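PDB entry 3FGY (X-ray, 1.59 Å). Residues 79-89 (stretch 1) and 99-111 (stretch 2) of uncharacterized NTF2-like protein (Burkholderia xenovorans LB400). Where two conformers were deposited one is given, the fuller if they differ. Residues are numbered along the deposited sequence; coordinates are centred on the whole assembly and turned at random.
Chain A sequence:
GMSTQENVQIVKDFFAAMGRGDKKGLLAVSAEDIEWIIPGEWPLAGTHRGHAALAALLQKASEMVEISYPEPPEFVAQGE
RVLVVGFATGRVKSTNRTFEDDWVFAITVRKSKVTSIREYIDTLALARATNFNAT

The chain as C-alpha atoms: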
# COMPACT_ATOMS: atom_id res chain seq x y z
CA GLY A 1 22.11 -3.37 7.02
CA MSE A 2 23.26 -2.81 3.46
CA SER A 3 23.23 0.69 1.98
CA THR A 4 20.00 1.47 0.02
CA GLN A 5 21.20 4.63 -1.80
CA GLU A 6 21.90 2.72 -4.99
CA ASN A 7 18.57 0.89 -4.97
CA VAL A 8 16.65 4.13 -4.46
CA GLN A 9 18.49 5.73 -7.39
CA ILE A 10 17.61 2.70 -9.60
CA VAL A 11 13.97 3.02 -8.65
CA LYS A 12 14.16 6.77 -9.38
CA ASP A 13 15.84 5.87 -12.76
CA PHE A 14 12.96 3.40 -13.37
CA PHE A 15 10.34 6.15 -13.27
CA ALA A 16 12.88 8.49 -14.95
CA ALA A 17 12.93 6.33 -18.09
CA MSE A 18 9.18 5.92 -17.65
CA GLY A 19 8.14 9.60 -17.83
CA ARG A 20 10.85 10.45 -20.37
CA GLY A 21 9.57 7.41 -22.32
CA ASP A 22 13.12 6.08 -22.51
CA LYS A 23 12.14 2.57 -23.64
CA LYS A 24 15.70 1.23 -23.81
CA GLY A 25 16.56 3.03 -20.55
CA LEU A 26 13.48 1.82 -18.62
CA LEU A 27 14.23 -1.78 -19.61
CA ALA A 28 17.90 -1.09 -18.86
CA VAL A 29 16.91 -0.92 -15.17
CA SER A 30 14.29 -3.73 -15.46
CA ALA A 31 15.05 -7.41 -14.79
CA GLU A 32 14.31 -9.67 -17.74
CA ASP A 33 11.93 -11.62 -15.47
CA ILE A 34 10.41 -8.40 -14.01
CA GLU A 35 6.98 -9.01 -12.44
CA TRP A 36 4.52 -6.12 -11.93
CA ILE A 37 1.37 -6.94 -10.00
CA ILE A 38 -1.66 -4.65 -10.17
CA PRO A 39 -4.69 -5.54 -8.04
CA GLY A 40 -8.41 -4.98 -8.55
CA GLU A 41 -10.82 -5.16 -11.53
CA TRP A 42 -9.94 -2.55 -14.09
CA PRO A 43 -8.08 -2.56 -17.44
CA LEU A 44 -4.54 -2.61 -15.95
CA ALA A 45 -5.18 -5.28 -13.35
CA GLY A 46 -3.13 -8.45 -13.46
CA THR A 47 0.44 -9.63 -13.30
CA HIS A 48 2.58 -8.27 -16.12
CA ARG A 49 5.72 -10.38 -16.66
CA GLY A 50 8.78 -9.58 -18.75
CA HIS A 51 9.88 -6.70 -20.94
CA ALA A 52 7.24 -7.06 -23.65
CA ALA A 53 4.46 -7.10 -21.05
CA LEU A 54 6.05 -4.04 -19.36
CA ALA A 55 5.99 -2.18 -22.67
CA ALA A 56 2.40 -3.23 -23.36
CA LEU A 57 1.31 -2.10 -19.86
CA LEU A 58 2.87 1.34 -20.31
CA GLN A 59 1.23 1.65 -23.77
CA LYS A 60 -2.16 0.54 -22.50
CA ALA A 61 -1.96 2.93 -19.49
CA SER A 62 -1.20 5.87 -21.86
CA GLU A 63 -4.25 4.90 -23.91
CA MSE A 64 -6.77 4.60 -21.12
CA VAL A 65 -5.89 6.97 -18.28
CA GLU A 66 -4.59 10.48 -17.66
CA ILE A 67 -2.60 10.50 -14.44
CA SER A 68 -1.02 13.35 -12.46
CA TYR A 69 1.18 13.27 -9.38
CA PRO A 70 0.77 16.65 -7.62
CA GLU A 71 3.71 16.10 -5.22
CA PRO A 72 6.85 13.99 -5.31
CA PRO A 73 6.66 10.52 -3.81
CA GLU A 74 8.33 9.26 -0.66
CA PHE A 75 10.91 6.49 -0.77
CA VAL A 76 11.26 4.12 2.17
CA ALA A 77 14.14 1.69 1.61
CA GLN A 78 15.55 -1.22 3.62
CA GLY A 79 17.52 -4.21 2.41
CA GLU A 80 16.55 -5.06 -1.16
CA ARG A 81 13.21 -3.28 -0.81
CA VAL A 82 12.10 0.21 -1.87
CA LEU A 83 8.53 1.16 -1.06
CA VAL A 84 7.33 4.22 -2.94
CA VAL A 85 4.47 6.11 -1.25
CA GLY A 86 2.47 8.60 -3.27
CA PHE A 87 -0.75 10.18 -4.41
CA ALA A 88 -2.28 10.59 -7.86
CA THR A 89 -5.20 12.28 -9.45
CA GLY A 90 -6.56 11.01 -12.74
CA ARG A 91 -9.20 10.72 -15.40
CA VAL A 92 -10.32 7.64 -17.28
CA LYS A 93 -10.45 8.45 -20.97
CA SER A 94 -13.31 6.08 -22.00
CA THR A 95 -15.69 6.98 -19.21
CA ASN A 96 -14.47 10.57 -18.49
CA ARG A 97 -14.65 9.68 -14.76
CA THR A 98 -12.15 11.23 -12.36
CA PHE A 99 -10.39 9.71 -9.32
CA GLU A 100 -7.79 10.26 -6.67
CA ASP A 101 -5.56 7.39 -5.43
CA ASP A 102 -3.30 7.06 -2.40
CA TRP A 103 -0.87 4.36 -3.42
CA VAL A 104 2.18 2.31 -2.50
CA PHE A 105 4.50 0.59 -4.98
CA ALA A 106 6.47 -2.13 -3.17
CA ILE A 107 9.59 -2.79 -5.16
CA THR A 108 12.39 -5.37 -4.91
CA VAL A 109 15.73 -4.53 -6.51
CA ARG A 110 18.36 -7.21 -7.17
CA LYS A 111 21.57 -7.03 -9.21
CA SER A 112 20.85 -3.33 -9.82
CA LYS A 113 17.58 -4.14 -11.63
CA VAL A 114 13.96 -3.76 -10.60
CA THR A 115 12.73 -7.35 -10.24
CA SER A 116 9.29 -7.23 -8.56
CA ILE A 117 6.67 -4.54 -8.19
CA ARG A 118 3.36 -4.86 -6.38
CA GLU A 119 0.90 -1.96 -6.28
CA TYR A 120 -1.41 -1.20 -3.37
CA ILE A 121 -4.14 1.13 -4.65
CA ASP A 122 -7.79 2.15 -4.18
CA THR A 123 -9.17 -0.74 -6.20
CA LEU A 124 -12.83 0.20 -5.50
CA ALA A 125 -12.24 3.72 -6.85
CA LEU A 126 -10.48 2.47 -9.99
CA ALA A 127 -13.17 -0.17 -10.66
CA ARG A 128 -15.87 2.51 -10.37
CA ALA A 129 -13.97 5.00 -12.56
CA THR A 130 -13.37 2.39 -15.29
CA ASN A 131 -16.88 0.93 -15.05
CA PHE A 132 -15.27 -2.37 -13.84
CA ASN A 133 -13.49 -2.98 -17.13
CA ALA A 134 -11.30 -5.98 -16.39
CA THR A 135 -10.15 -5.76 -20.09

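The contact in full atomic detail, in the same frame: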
# COMPACT_ATOMS: atom_id res chain seq x y z
N GLY A 79 17.11 -2.98 3.04
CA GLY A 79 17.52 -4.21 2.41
C GLY A 79 17.40 -4.08 0.90
O GLY A 79 17.86 -3.10 0.32
N GLU A 80 16.74 -5.05 0.29
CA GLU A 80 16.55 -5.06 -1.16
C GLU A 80 15.23 -4.41 -1.56
O GLU A 80 14.84 -4.44 -2.72
CB GLU A 80 16.64 -6.50 -1.72
CG GLU A 80 15.45 -7.40 -1.44
CD GLU A 80 15.66 -8.84 -1.90
OE1 GLU A 80 16.74 -9.14 -2.46
OE2 GLU A 80 14.76 -9.67 -1.69
N ARG A 81 14.54 -3.81 -0.60
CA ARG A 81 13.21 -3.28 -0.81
C ARG A 81 13.18 -1.75 -0.87
O ARG A 81 13.89 -1.10 -0.11
CB ARG A 81 12.29 -3.78 0.31
CG ARG A 81 12.27 -5.30 0.43
CD ARG A 81 11.30 -5.91 -0.55
NE ARG A 81 9.91 -5.92 -0.06
CZ ARG A 81 8.84 -5.97 -0.86
NH1 ARG A 81 8.94 -5.98 -2.17
NH2 ARG A 81 7.63 -5.99 -0.32
N VAL A 82 12.39 -1.21 -1.79
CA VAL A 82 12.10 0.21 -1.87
C VAL A 82 10.58 0.31 -1.99
O VAL A 82 9.99 -0.22 -2.93
CB VAL A 82 12.78 0.87 -3.10
CG1 VAL A 82 12.50 2.34 -3.12
CG2 VAL A 82 14.28 0.64 -3.06
N LEU A 83 9.94 0.90 -0.99
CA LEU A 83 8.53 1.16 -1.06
C LEU A 83 8.35 2.63 -1.40
O LEU A 83 8.94 3.51 -0.75
CB LEU A 83 7.85 0.78 0.24
CG LEU A 83 7.37 -0.67 0.26
CD1 LEU A 83 8.48 -1.71 0.04
CD2 LEU A 83 6.55 -0.93 1.55
N VAL A 84 7.58 2.89 -2.45
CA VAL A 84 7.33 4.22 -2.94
C VAL A 84 5.89 4.60 -2.55
O VAL A 84 4.95 3.89 -2.92
CB VAL A 84 7.52 4.32 -4.48
CG1 VAL A 84 7.43 5.77 -4.91
CG2 VAL A 84 8.90 3.73 -4.89
N VAL A 85 5.74 5.69 -1.81
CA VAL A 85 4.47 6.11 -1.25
C VAL A 85 4.05 7.41 -1.92
O VAL A 85 4.79 8.38 -1.91
CB VAL A 85 4.58 6.35 0.28
CG1 VAL A 85 3.21 6.67 0.87
CG2 VAL A 85 5.20 5.07 0.94
N GLY A 86 2.87 7.42 -2.53
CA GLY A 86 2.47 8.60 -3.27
C GLY A 86 0.99 8.79 -3.42
O GLY A 86 0.19 8.06 -2.82
N PHE A 87 0.64 9.78 -4.22
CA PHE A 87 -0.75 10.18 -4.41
C PHE A 87 -0.89 10.65 -5.85
O PHE A 87 -0.01 11.32 -6.38
CB PHE A 87 -1.13 11.26 -3.40
CG PHE A 87 -2.49 11.86 -3.62
CD1 PHE A 87 -3.63 11.27 -3.12
CD2 PHE A 87 -2.62 13.03 -4.34
CE1 PHE A 87 -4.90 11.84 -3.34
CE2 PHE A 87 -3.85 13.58 -4.58
CZ PHE A 87 -4.99 12.99 -4.08
N ALA A 88 -1.98 10.22 -6.48
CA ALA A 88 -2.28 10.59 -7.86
C ALA A 88 -3.68 11.09 -7.98
O ALA A 88 -4.57 10.69 -7.22
CB ALA A 88 -2.12 9.37 -8.81
N THR A 89 -3.88 11.95 -8.97
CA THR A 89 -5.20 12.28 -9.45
C THR A 89 -5.28 11.85 -10.92
O THR A 89 -4.26 11.82 -11.63
CB THR A 89 -5.52 13.77 -9.30
OG1 THR A 89 -4.59 14.54 -10.07
CG2 THR A 89 -5.45 14.19 -7.83
N PHE A 99 -10.68 10.37 -10.57
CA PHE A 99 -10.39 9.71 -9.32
C PHE A 99 -9.17 10.31 -8.67
O PHE A 99 -8.40 11.04 -9.31
CB PHE A 99 -10.16 8.20 -9.53
CG PHE A 99 -8.99 7.90 -10.42
CD1 PHE A 99 -7.72 7.73 -9.88
CD2 PHE A 99 -9.16 7.81 -11.78
CE1 PHE A 99 -6.64 7.46 -10.70
CE2 PHE A 99 -8.09 7.51 -12.60
CZ PHE A 99 -6.82 7.36 -12.07
N GLU A 100 -9.03 9.99 -7.39
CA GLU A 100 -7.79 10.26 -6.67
C GLU A 100 -7.36 8.91 -6.06
O GLU A 100 -8.20 8.00 -5.86
CB GLU A 100 -7.96 11.48 -5.72
CG GLU A 100 -8.56 12.69 -6.50
CD GLU A 100 -8.43 14.12 -5.91
OE1 GLU A 100 -8.34 14.32 -4.70
OE2 GLU A 100 -8.46 15.08 -6.72
N ASP A 101 -6.07 8.71 -5.84
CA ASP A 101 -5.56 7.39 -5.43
C ASP A 101 -4.37 7.65 -4.54
O ASP A 101 -3.42 8.28 -4.98
CB ASP A 101 -5.12 6.56 -6.67
CG ASP A 101 -4.84 5.07 -6.34
OD1 ASP A 101 -5.38 4.56 -5.35
OD2 ASP A 101 -4.05 4.41 -7.08
N ASP A 102 -4.47 7.22 -3.28
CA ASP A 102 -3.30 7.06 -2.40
C ASP A 102 -2.74 5.67 -2.64
O ASP A 102 -3.47 4.67 -2.55
CB ASP A 102 -3.64 7.25 -0.93
CG ASP A 102 -3.68 8.71 -0.55
OD1 ASP A 102 -2.63 9.28 -0.24
OD2 ASP A 102 -4.78 9.29 -0.58
N TRP A 103 -1.47 5.60 -3.00
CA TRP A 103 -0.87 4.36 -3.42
C TRP A 103 0.50 4.06 -2.80
O TRP A 103 1.24 4.96 -2.40
CB TRP A 103 -0.75 4.32 -4.95
CG TRP A 103 -0.10 5.54 -5.56
CD1 TRP A 103 -0.73 6.63 -6.10
CD2 TRP A 103 1.32 5.78 -5.71
NE1 TRP A 103 0.21 7.54 -6.56
CE2 TRP A 103 1.46 7.03 -6.35
CE3 TRP A 103 2.47 5.06 -5.38
CZ2 TRP A 103 2.72 7.58 -6.66
CZ3 TRP A 103 3.73 5.61 -5.71
CH2 TRP A 103 3.84 6.86 -6.33
N VAL A 104 0.83 2.77 -2.77
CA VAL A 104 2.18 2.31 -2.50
C VAL A 104 2.62 1.35 -3.60
O VAL A 104 1.89 0.45 -4.00
CB VAL A 104 2.27 1.61 -1.12
CG1 VAL A 104 3.67 0.93 -0.92
CG2 VAL A 104 1.94 2.60 0.01
N PHE A 105 3.85 1.56 -4.09
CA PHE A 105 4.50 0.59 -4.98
C PHE A 105 5.60 -0.07 -4.15
O PHE A 105 6.50 0.60 -3.67
CB PHE A 105 5.12 1.25 -6.21
CG PHE A 105 4.14 1.62 -7.28
CD1 PHE A 105 2.83 2.00 -6.97
CD2 PHE A 105 4.51 1.56 -8.61
CE1 PHE A 105 1.93 2.36 -7.96
CE2 PHE A 105 3.61 1.93 -9.61
CZ PHE A 105 2.33 2.33 -9.28
N ALA A 106 5.49 -1.37 -3.95
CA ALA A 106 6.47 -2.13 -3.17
C ALA A 106 7.37 -2.81 -4.17
O ALA A 106 6.92 -3.66 -4.97
CB ALA A 106 5.78 -3.16 -2.27
N ILE A 107 8.62 -2.40 -4.15
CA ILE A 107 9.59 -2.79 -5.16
C ILE A 107 10.74 -3.58 -4.53
O ILE A 107 11.19 -3.26 -3.43
CB ILE A 107 10.11 -1.56 -5.95
CG1 ILE A 107 8.93 -0.80 -6.57
CG2 ILE A 107 11.10 -1.98 -7.01
CD1 ILE A 107 9.29 0.45 -7.27
N THR A 108 11.19 -4.61 -5.25
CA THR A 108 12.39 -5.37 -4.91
C THR A 108 13.41 -5.13 -6.01
O THR A 108 13.08 -5.23 -7.20
CB THR A 108 12.10 -6.87 -4.78
OG1 THR A 108 11.07 -7.08 -3.80
CG2 THR A 108 13.37 -7.64 -4.38
N VAL A 109 14.63 -4.76 -5.60
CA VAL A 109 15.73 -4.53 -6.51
C VAL A 109 16.79 -5.57 -6.21
O VAL A 109 17.16 -5.76 -5.04
CB VAL A 109 16.36 -3.15 -6.30
CG1 VAL A 109 17.58 -2.96 -7.25
CG2 VAL A 109 15.30 -2.05 -6.42
N ARG A 110 17.26 -6.24 -7.26
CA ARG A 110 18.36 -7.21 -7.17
C ARG A 110 19.28 -7.05 -8.37
O ARG A 110 18.82 -6.82 -9.49
CB ARG A 110 17.81 -8.64 -7.17
CG ARG A 110 17.06 -9.00 -5.91
CD ARG A 110 16.39 -10.35 -6.06
NE ARG A 110 15.74 -10.73 -4.81
CZ ARG A 110 14.70 -11.56 -4.73
NH1 ARG A 110 14.19 -12.14 -5.81
NH2 ARG A 110 14.16 -11.82 -3.54
N LYS A 111 20.59 -7.16 -8.13
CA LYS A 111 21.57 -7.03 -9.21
C LYS A 111 21.35 -5.73 -9.99
O LYS A 111 21.44 -5.69 -11.22
CB LYS A 111 21.49 -8.24 -10.16
CG LYS A 111 21.59 -9.62 -9.49
CD LYS A 111 23.00 -10.16 -9.49
O HOH W 1 6.52 -6.18 -3.89
O HOH W 2 -0.22 7.97 -0.01

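Two neighbouring antiparallel strands illustrate a general principle: the backbone sets a regular ladder, and side chains exploit the alternation of faces that the ladder imposes. In this NTF2-like protein, the strands 81-89 and 99-110 run at 166° to one another; the stretches that contain them, 79-89 and 99-111, bury 1112 Å², both sides summed.

At the start of stretch 2, Phe 99 contributes mainly through its backbone, its O receiving a CA-H...O contact from Thr 89 CA at 3.4 Å. Glu 100 pairs with Thr 89 at a non-hydrogen-bonded position, where the backbones draw close, CA to CA 4.3 Å; here Glu 100 OE2 lies 3.3 Å from Thr 89 CG2. Asp 101 opens the hydrogen-bonded ladder. Its N donates to Ala 88 O and its O accepts from Ala 88 N, both at 2.8 Å, while its side chain leads away and is bonded elsewhere in the structure. The same carbonyl, Asp 101 O, also meets Phe 87 CA at 3.3 Å, so one acceptor serves two adjacent residues.

Asp 102 faces Phe 87. Asp 102 OD2 approaches Phe 87 CD1 at 3.4 Å, near the ring plane, where the polarised C-H edge suits a carboxylate better than the electron-rich face would. A water donates to both Asp 102 OD1 and Gly 86 O, each at 2.8 Å, joining side chain to opposing backbone.

Trp 103 is the most instructive residue. Its N and O form hydrogen bonds of 3.0 Å with Gly 86 O and Gly 86 N, respectively, and its indole, with chi1 in the p well, folds across the partner strand. Gly 86 CA sits 3.6 Å from the centroid of the Trp 103 six-membered ring, 13° off the normal, in a CH-pi contact. The ring occupies the space a side chain would need: an ideal CB on Gly 86 would fall 2.3 Å from Trp 103 CZ2, a clash. Trp 103 CZ3 also packs against Val 84 CG1 at 3.8 Å, and Trp 103 CD1 reaches Ala 88 CB at 4.1 Å, so the indole spans three residues on one face.

Beyond it, apolar packing alternates by face. Val 104 meets Val 85, CG2 to CG2 at 4.2 Å, and, through CG1, Leu 83 CG at 4.2 Å. Phe 105 N and O bond Val 84 O and N at 2.8 Å, although the phenyl end leads away. Ala 106 CB touches Leu 83 CD1 at 3.8 Å, and a water bridges Ala 106 O and Arg 81 NH1. Ile 107 closes another reciprocal pair: Ile 107 N to Val 82 O is 2.8 Å, Val 82 N to Ile 107 O 2.9 Å.

Toward the end, polar side chains reinforce the backbone. Thr 108 OG1 accepts from Arg 81 NH1 at 2.9 Å. Val 109 N donates to Glu 80 O at 2.9 Å, nearly linearly at 173°. Finally, Arg 110 grips Glu 80 in a two-point salt bridge, NE to OE1 at 3.0 Å and NH2 to OE2 at 2.9 Å.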